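Local structure of AlyQ (Persicobacter sp. CCB-QB2, 5XNR) at residues A[157-162]-A[173-178]; A[153-158]-A[190-195]; A[215-220]-A[354-359]. The protein probably cleaves alginate by beta-elimination as a multidomain lyase, its truncated form pairing a CBM32 carbohydrate-binding module with a catalytic lyase domain. One frame throughout, in Å; residues are numbered along the deposited sequence.

Contact 1. Residues A[157-162]-A[173-178]; sequences NCNQWK and TLCGEA. With K (potassium ion), chain C.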
# COMPACT_ATOMS: atom_id res chain seq x y z
N ASN A 157 20.50 -5.94 6.46
CA ASN A 157 21.72 -6.71 6.12
C ASN A 157 21.52 -7.34 4.74
O ASN A 157 20.86 -8.40 4.63
CB ASN A 157 22.04 -7.76 7.20
CG ASN A 157 23.28 -8.60 6.90
OD1 ASN A 157 23.78 -8.58 5.79
ND2 ASN A 157 23.78 -9.34 7.89
N CYS A 158 22.13 -6.74 3.71
CA CYS A 158 21.97 -7.20 2.32
C CYS A 158 22.73 -8.53 2.07
O CYS A 158 22.44 -9.27 1.09
CB CYS A 158 22.31 -6.09 1.33
SG CYS A 158 23.94 -5.29 1.51
N ASN A 159 23.64 -8.89 2.97
CA ASN A 159 24.38 -10.14 2.92
C ASN A 159 23.50 -11.34 3.32
O ASN A 159 23.75 -12.47 2.85
CB ASN A 159 25.58 -10.10 3.86
CG ASN A 159 26.63 -9.08 3.48
OD1 ASN A 159 26.95 -8.93 2.30
ND2 ASN A 159 27.19 -8.40 4.46
N GLN A 160 22.47 -11.10 4.16
CA GLN A 160 21.77 -12.14 4.95
C GLN A 160 20.70 -12.86 4.10
O GLN A 160 20.02 -13.73 4.59
CB GLN A 160 21.16 -11.50 6.21
CG GLN A 160 20.46 -12.46 7.17
CD GLN A 160 20.22 -11.93 8.56
OE1 GLN A 160 20.22 -10.74 8.83
NE2 GLN A 160 19.96 -12.84 9.48
N TRP A 161 20.58 -12.52 2.83
CA TRP A 161 19.63 -13.19 1.94
C TRP A 161 20.27 -13.41 0.57
O TRP A 161 21.26 -12.76 0.18
CB TRP A 161 18.35 -12.35 1.84
CG TRP A 161 17.75 -12.03 3.17
CD1 TRP A 161 18.04 -10.96 3.98
CD2 TRP A 161 16.81 -12.83 3.89
NE1 TRP A 161 17.32 -11.03 5.14
CE2 TRP A 161 16.55 -12.16 5.11
CE3 TRP A 161 16.15 -14.03 3.62
CZ2 TRP A 161 15.66 -12.66 6.05
CZ3 TRP A 161 15.27 -14.52 4.55
CH2 TRP A 161 15.03 -13.85 5.75
N LYS A 162 19.70 -14.38 -0.13
CA LYS A 162 19.85 -14.55 -1.57
C LYS A 162 18.46 -14.55 -2.18
O LYS A 162 17.50 -14.89 -1.51
CB LYS A 162 20.54 -15.88 -1.91
CG LYS A 162 19.70 -17.12 -1.62
CD LYS A 162 20.41 -18.42 -1.85
CE LYS A 162 19.86 -19.23 -3.00
NZ LYS A 162 20.29 -20.64 -2.88
N THR A 173 24.54 -12.35 -3.92
CA THR A 173 25.27 -11.16 -3.56
C THR A 173 24.41 -9.96 -3.96
O THR A 173 24.66 -9.36 -5.00
CB THR A 173 26.64 -11.08 -4.26
OG1 THR A 173 26.43 -11.25 -5.67
CG2 THR A 173 27.65 -12.08 -3.74
N LEU A 174 23.42 -9.63 -3.13
CA LEU A 174 22.38 -8.65 -3.45
C LEU A 174 22.81 -7.21 -3.15
O LEU A 174 22.18 -6.31 -3.68
CB LEU A 174 21.13 -8.96 -2.63
CG LEU A 174 20.53 -10.34 -2.84
CD1 LEU A 174 19.30 -10.52 -1.95
CD2 LEU A 174 20.19 -10.55 -4.32
N CYS A 175 23.78 -7.00 -2.26
CA CYS A 175 24.25 -5.65 -1.95
C CYS A 175 24.54 -4.93 -3.27
O CYS A 175 25.26 -5.43 -4.12
CB CYS A 175 25.51 -5.66 -1.08
SG CYS A 175 25.29 -6.50 0.51
N GLY A 176 23.97 -3.76 -3.44
CA GLY A 176 24.27 -2.95 -4.59
C GLY A 176 23.54 -3.35 -5.87
O GLY A 176 23.77 -2.71 -6.87
N GLU A 177 22.65 -4.35 -5.89
CA GLU A 177 22.07 -4.81 -7.19
C GLU A 177 21.08 -3.77 -7.70
O GLU A 177 20.43 -3.07 -6.90
CB GLU A 177 21.33 -6.14 -7.07
CG GLU A 177 22.25 -7.35 -7.16
CD GLU A 177 22.97 -7.54 -8.48
OE1 GLU A 177 22.31 -7.57 -9.53
OE2 GLU A 177 24.20 -7.70 -8.46
N ALA A 178 21.00 -3.66 -9.04
CA ALA A 178 20.08 -2.72 -9.68
C ALA A 178 18.65 -3.26 -9.59
O ALA A 178 18.43 -4.45 -9.42
CB ALA A 178 20.48 -2.49 -11.12
K K C . 25.11 -9.89 -7.46

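Contact 2. Residues A[153-158]-A[190-195]; sequences DLMSNC and NAMVFR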
# COMPACT_ATOMS: atom_id res chain seq x y z
N ASP A 153 18.67 -1.22 -0.50
CA ASP A 153 18.62 -0.08 0.43
C ASP A 153 17.61 -0.34 1.55
O ASP A 153 17.79 0.15 2.65
CB ASP A 153 18.23 1.22 -0.28
CG ASP A 153 19.32 1.78 -1.17
OD1 ASP A 153 20.50 1.42 -0.97
OD2 ASP A 153 18.98 2.58 -2.04
N LEU A 154 16.59 -1.13 1.25
CA LEU A 154 15.49 -1.49 2.16
C LEU A 154 15.84 -2.67 3.07
O LEU A 154 15.00 -3.09 3.88
CB LEU A 154 14.27 -1.84 1.29
CG LEU A 154 13.71 -0.64 0.54
CD1 LEU A 154 13.19 -1.04 -0.82
CD2 LEU A 154 12.64 0.07 1.37
N MET A 155 17.04 -3.23 2.88
CA MET A 155 17.53 -4.37 3.65
C MET A 155 18.54 -3.82 4.66
O MET A 155 19.44 -3.05 4.30
CB MET A 155 18.23 -5.43 2.79
CG MET A 155 17.46 -5.87 1.56
SD MET A 155 18.38 -6.99 0.48
CE MET A 155 18.43 -8.46 1.51
N SER A 156 18.36 -4.28 5.89
CA SER A 156 19.20 -3.92 6.98
C SER A 156 20.53 -4.68 6.89
O SER A 156 21.58 -4.11 7.21
CB SER A 156 18.45 -4.13 8.28
OG SER A 156 18.14 -5.50 8.49
N ASN A 157 20.50 -5.94 6.46
CA ASN A 157 21.72 -6.71 6.12
C ASN A 157 21.52 -7.34 4.74
O ASN A 157 20.86 -8.40 4.63
CB ASN A 157 22.04 -7.76 7.20
CG ASN A 157 23.28 -8.60 6.90
OD1 ASN A 157 23.78 -8.58 5.79
ND2 ASN A 157 23.78 -9.34 7.89
N CYS A 158 22.13 -6.74 3.71
CA CYS A 158 21.97 -7.20 2.32
C CYS A 158 22.73 -8.53 2.07
O CYS A 158 22.44 -9.27 1.09
CB CYS A 158 22.31 -6.09 1.33
SG CYS A 158 23.94 -5.29 1.51
N ASN A 190 9.78 3.30 -0.71
CA ASN A 190 9.66 2.84 0.67
C ASN A 190 9.47 1.31 0.74
O ASN A 190 9.29 0.80 1.85
CB ASN A 190 8.50 3.54 1.40
CG ASN A 190 7.15 3.36 0.73
OD1 ASN A 190 6.99 2.55 -0.18
ND2 ASN A 190 6.17 4.12 1.20
N ALA A 191 9.52 0.58 -0.38
CA ALA A 191 9.29 -0.87 -0.32
C ALA A 191 9.98 -1.56 -1.50
O ALA A 191 10.33 -0.92 -2.46
CB ALA A 191 7.82 -1.16 -0.31
N MET A 192 10.19 -2.87 -1.38
CA MET A 192 10.72 -3.68 -2.49
C MET A 192 9.59 -4.56 -3.01
O MET A 192 8.72 -4.99 -2.24
CB MET A 192 11.90 -4.57 -2.11
CG MET A 192 12.02 -4.88 -0.64
SD MET A 192 13.38 -6.03 -0.26
CE MET A 192 12.80 -6.54 1.36
N VAL A 193 9.61 -4.78 -4.32
CA VAL A 193 8.53 -5.44 -5.00
C VAL A 193 9.07 -6.73 -5.60
O VAL A 193 10.02 -6.71 -6.35
CB VAL A 193 7.92 -4.54 -6.09
CG1 VAL A 193 6.66 -5.16 -6.65
CG2 VAL A 193 7.64 -3.14 -5.58
N PHE A 194 8.43 -7.82 -5.24
CA PHE A 194 8.71 -9.10 -5.78
C PHE A 194 7.60 -9.48 -6.77
O PHE A 194 6.50 -9.86 -6.35
CB PHE A 194 8.78 -10.10 -4.63
CG PHE A 194 9.84 -9.85 -3.59
CD1 PHE A 194 9.60 -9.02 -2.51
CD2 PHE A 194 11.08 -10.47 -3.67
CE1 PHE A 194 10.56 -8.82 -1.54
CE2 PHE A 194 12.04 -10.27 -2.70
CZ PHE A 194 11.79 -9.44 -1.63
N ARG A 195 7.90 -9.41 -8.07
CA ARG A 195 6.96 -9.66 -9.14
C ARG A 195 7.29 -10.99 -9.85
O ARG A 195 8.39 -11.18 -10.34
CB ARG A 195 7.00 -8.55 -10.20
CG ARG A 195 6.05 -8.83 -11.36
CD ARG A 195 5.61 -7.66 -12.23
NE ARG A 195 4.97 -6.57 -11.52
CZ ARG A 195 4.52 -5.48 -12.12
NH1 ARG A 195 4.30 -5.49 -13.42
NH2 ARG A 195 4.31 -4.38 -11.43

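Contact 3. Residues A[215-220]-A[354-359]; sequences LRERKE and SYFKIG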
# COMPACT_ATOMS: atom_id res chain seq x y z
N LEU A 215 13.29 -14.26 -1.27
CA LEU A 215 14.57 -14.33 -0.51
C LEU A 215 14.67 -15.63 0.29
O LEU A 215 13.71 -16.05 0.87
CB LEU A 215 14.65 -13.15 0.46
CG LEU A 215 14.60 -11.76 -0.18
CD1 LEU A 215 14.53 -10.67 0.89
CD2 LEU A 215 15.79 -11.55 -1.11
N ARG A 216 15.85 -16.26 0.30
CA ARG A 216 16.11 -17.38 1.19
C ARG A 216 17.15 -16.93 2.24
O ARG A 216 18.20 -16.35 1.94
CB ARG A 216 16.56 -18.59 0.37
CG ARG A 216 16.69 -19.89 1.15
CD ARG A 216 18.12 -20.40 1.30
NE ARG A 216 18.26 -21.81 1.71
CZ ARG A 216 18.61 -22.22 2.93
NH1 ARG A 216 18.78 -21.38 3.94
NH2 ARG A 216 18.81 -23.51 3.12
N GLU A 217 16.85 -17.19 3.50
CA GLU A 217 17.75 -16.80 4.60
C GLU A 217 19.17 -17.35 4.37
O GLU A 217 19.34 -18.45 3.87
CB GLU A 217 17.18 -17.32 5.91
CG GLU A 217 17.79 -16.66 7.11
CD GLU A 217 17.17 -17.07 8.44
OE1 GLU A 217 16.19 -17.88 8.45
OE2 GLU A 217 17.67 -16.55 9.45
N ARG A 218 20.15 -16.55 4.75
CA ARG A 218 21.56 -16.91 4.71
C ARG A 218 22.22 -16.57 6.04
O ARG A 218 21.63 -15.86 6.86
CB ARG A 218 22.29 -16.09 3.64
CG ARG A 218 21.82 -16.36 2.22
CD ARG A 218 23.01 -16.44 1.29
NE ARG A 218 23.52 -17.78 1.11
CZ ARG A 218 24.54 -18.08 0.33
NH1 ARG A 218 24.67 -19.32 -0.10
NH2 ARG A 218 25.40 -17.15 -0.03
N LYS A 219 23.47 -17.00 6.20
CA LYS A 219 24.28 -16.51 7.31
C LYS A 219 24.45 -15.00 7.18
O LYS A 219 24.30 -14.46 6.09
CB LYS A 219 25.65 -17.19 7.32
CG LYS A 219 25.59 -18.70 7.44
CD LYS A 219 26.85 -19.33 7.96
CE LYS A 219 26.70 -20.82 8.16
NZ LYS A 219 28.02 -21.46 8.29
N GLU A 220 24.75 -14.34 8.28
CA GLU A 220 24.75 -12.86 8.30
C GLU A 220 25.92 -12.26 7.52
O GLU A 220 25.90 -11.07 7.21
CB GLU A 220 24.78 -12.35 9.75
CG GLU A 220 23.49 -12.63 10.51
CD GLU A 220 23.45 -12.12 11.95
OE1 GLU A 220 22.85 -11.05 12.16
OE2 GLU A 220 24.03 -12.80 12.86
N SER A 354 16.22 -25.77 9.45
CA SER A 354 15.16 -24.82 9.23
C SER A 354 15.72 -23.45 8.82
O SER A 354 16.78 -23.04 9.31
CB SER A 354 14.30 -24.70 10.45
OG SER A 354 13.28 -23.71 10.24
N TYR A 355 14.97 -22.74 7.97
CA TYR A 355 15.36 -21.39 7.51
C TYR A 355 14.09 -20.61 7.13
O TYR A 355 13.05 -21.20 6.97
CB TYR A 355 16.32 -21.49 6.33
CG TYR A 355 15.80 -22.33 5.19
CD1 TYR A 355 15.99 -23.69 5.17
CD2 TYR A 355 15.11 -21.76 4.13
CE1 TYR A 355 15.52 -24.47 4.13
CE2 TYR A 355 14.62 -22.52 3.08
CZ TYR A 355 14.82 -23.89 3.08
OH TYR A 355 14.34 -24.67 2.07
N PHE A 356 14.20 -19.28 7.04
CA PHE A 356 13.12 -18.41 6.60
C PHE A 356 13.24 -18.05 5.11
O PHE A 356 14.32 -18.10 4.52
CB PHE A 356 13.16 -17.09 7.37
CG PHE A 356 12.82 -17.20 8.83
CD1 PHE A 356 11.59 -17.70 9.23
CD2 PHE A 356 13.72 -16.78 9.79
CE1 PHE A 356 11.28 -17.81 10.57
CE2 PHE A 356 13.39 -16.88 11.14
CZ PHE A 356 12.17 -17.39 11.52
N LYS A 357 12.09 -17.74 4.52
CA LYS A 357 11.98 -17.14 3.21
C LYS A 357 10.99 -15.98 3.30
O LYS A 357 9.98 -16.09 4.00
CB LYS A 357 11.43 -18.10 2.15
CG LYS A 357 12.26 -19.35 1.94
CD LYS A 357 11.88 -20.13 0.68
CE LYS A 357 12.88 -19.99 -0.45
NZ LYS A 357 12.76 -21.11 -1.42
N ILE A 358 11.31 -14.90 2.58
CA ILE A 358 10.46 -13.71 2.50
C ILE A 358 10.29 -13.33 1.04
O ILE A 358 11.24 -13.38 0.30
CB ILE A 358 11.08 -12.55 3.30
CG1 ILE A 358 11.15 -12.84 4.79
CG2 ILE A 358 10.35 -11.24 3.01
CD1 ILE A 358 12.22 -12.01 5.49
N GLY A 359 9.10 -12.91 0.65
CA GLY A 359 8.86 -12.45 -0.70
C GLY A 359 7.64 -13.10 -1.31
O GLY A 359 6.60 -13.23 -0.64

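Contact 1. Residues A[157-162]-A[173-178]
C158 holds SG between its backbone N and carbonyl carbon (chi1 53°), while C175 carries SG anti to its own carbonyl carbon (chi1 -59°); from these two settings the sulfurs face each other and close a disulfide. Its SG–SG bond is 2.1 Å long, and the C158 and C175 CB–SG bonds are twisted by about 100° about it, near the relaxed right angle. The carbonyl end of N159 leans over the bridge, OD1 standing 3.4 Å from C175 SG. N157, two residues before N159, makes an Asx turn: its OD1 accepts N159 N at 2.8 Å, and the other arm of the N157 amide, ND2, reaches E220 O. The bridge therefore ties the turn leading into strand 161-164 to the loop leaving its hairpin partner, strand 170-171, at the edge of a sheet of the lyase jelly roll. Beside the disulfide, L174 packs on W161. Its CD1 methyl lies 3.7 Å from the carbonyl O of W161, with a looser apolar touch on W161 CB at 4.3 Å, so it meets the root of the tryptophan while the indole turns away toward Y387 and V389. A type II turn runs from L174 to E177, with G176 in the positive-phi position that suits glycine and its N bonded to S152 OG. The turn folds E177 back toward T173 across a potassium ion. T173 chelates the ion through O and OG1, each 2.6 Å from it. E177 bends at its second torsion and supplies OE2, also 2.6 Å from the potassium, and both carboxylate oxygens of D171 complete the protein ligands. The oxygens of these two acidic residues probably offset the ion's charge.

Contact 2. Residues A[153-158]-A[190-195]
L154 presses both of its methyls against the backbone that leads into strand 192-197, and this side-chain-to-main-chain packing is the main part of the contact. CD1 lies 3.3 Å from A191 O, while CD2 rests 3.5 Å from N190 C, so the two methyls rest on successive peptide groups, before and after A191. The fork is delivered by a side chain whose CG stands anti to the carbonyl carbon (chi1 -68°), beside the backbone N. Apolar side-chain contacts come next. The same CD1 of L154 is 4.0 Å from M192 CB, and the M192 chain runs on extended beyond CG, carrying its sulfur toward M155. There the touch is looser, M155 CG standing 4.5 Å from M192 SD. An alanine in place of L154 would keep only CB and would probably open a gap over the backbone on both sides of A191, leaving M192 CB without its methyl neighbour. Polar bonding runs outward instead: the N190 amide turns its OD1 to N186 ND2 and gives ND2 to A144 O. Strand 192-197 lies between strands 183-185 and 379-392 in the seven-stranded sheet, and the segment 153-158 crosses its start, L154 touching V185 and M155 touching W183 and Y387, before the chain passes on to strand 161-164 of the facing sheet.

Contact 3. Residues A[215-220]-A[354-359]
L215 and I358 form a hydrogen-bonded antiparallel pair, L215 N reaching I358 O at 2.7 Å, with the return bond from I358 N to L215 O longer at 3.2 Å. Next along, E217 N gives to F356 O at 2.9 Å. The E217 carboxylate then takes over from the main chain: OE1 accepts F356 N at 2.8 Å through its anti lone pair. W228 NE1 also reaches OE1, and OE2 bonds to H391 NE2. E217 puts its CG anti to the backbone N (chi1 -164°), which lays the extended chain alongside F356, pointing the same way. On the other face R216 bends at its second torsion and sets its guanidinium flat over the Y355 ring, planes 15° apart, with CZ 3.6 Å from the ring centroid in a cation-pi stack. NH1 of R216 is held by E217 O at 3.0 Å and by I226 O. Farther out, K357 CE packs 4.0 Å from R216 CB, while L215 and I358 both lean on W161. The strands carry RSELR and the YFK start of a YFKAG-like motif, consistent with a PL7 alginate lyase, a family in which this sheet forms the substrate groove. Stack and carbonyl bonds together fix the guanidinium's rotation, and the E217 carboxylate, buried among donors, stands in for E217 O, which is turned to R216 NH1, as acceptor for F356 N.

In the fold
All three contacts lie within the lyase domain, but at different depths. Contact 1 is the most exposed, joined by a disulfide at the sheet's edge, with a potassium site beside it on the 173-178 side; contact 2 is a buried apolar fit without polar bonds between its segments; contact 3 is buried strand pairing rich in hydrogen bonds. Contacts 1 and 2 share N157 and C158, and M155 CE of contact 2 sits 3.5 Å from W161 CD1 of contact 1. Strands 161-164 and 211-217 are sheet neighbours, joining contact 1 to contact 3 through K162 O and R216 N, 2.8 Å apart. Between the two sheets, F194 of 190-195 packs against L215 and G359 of contact 3.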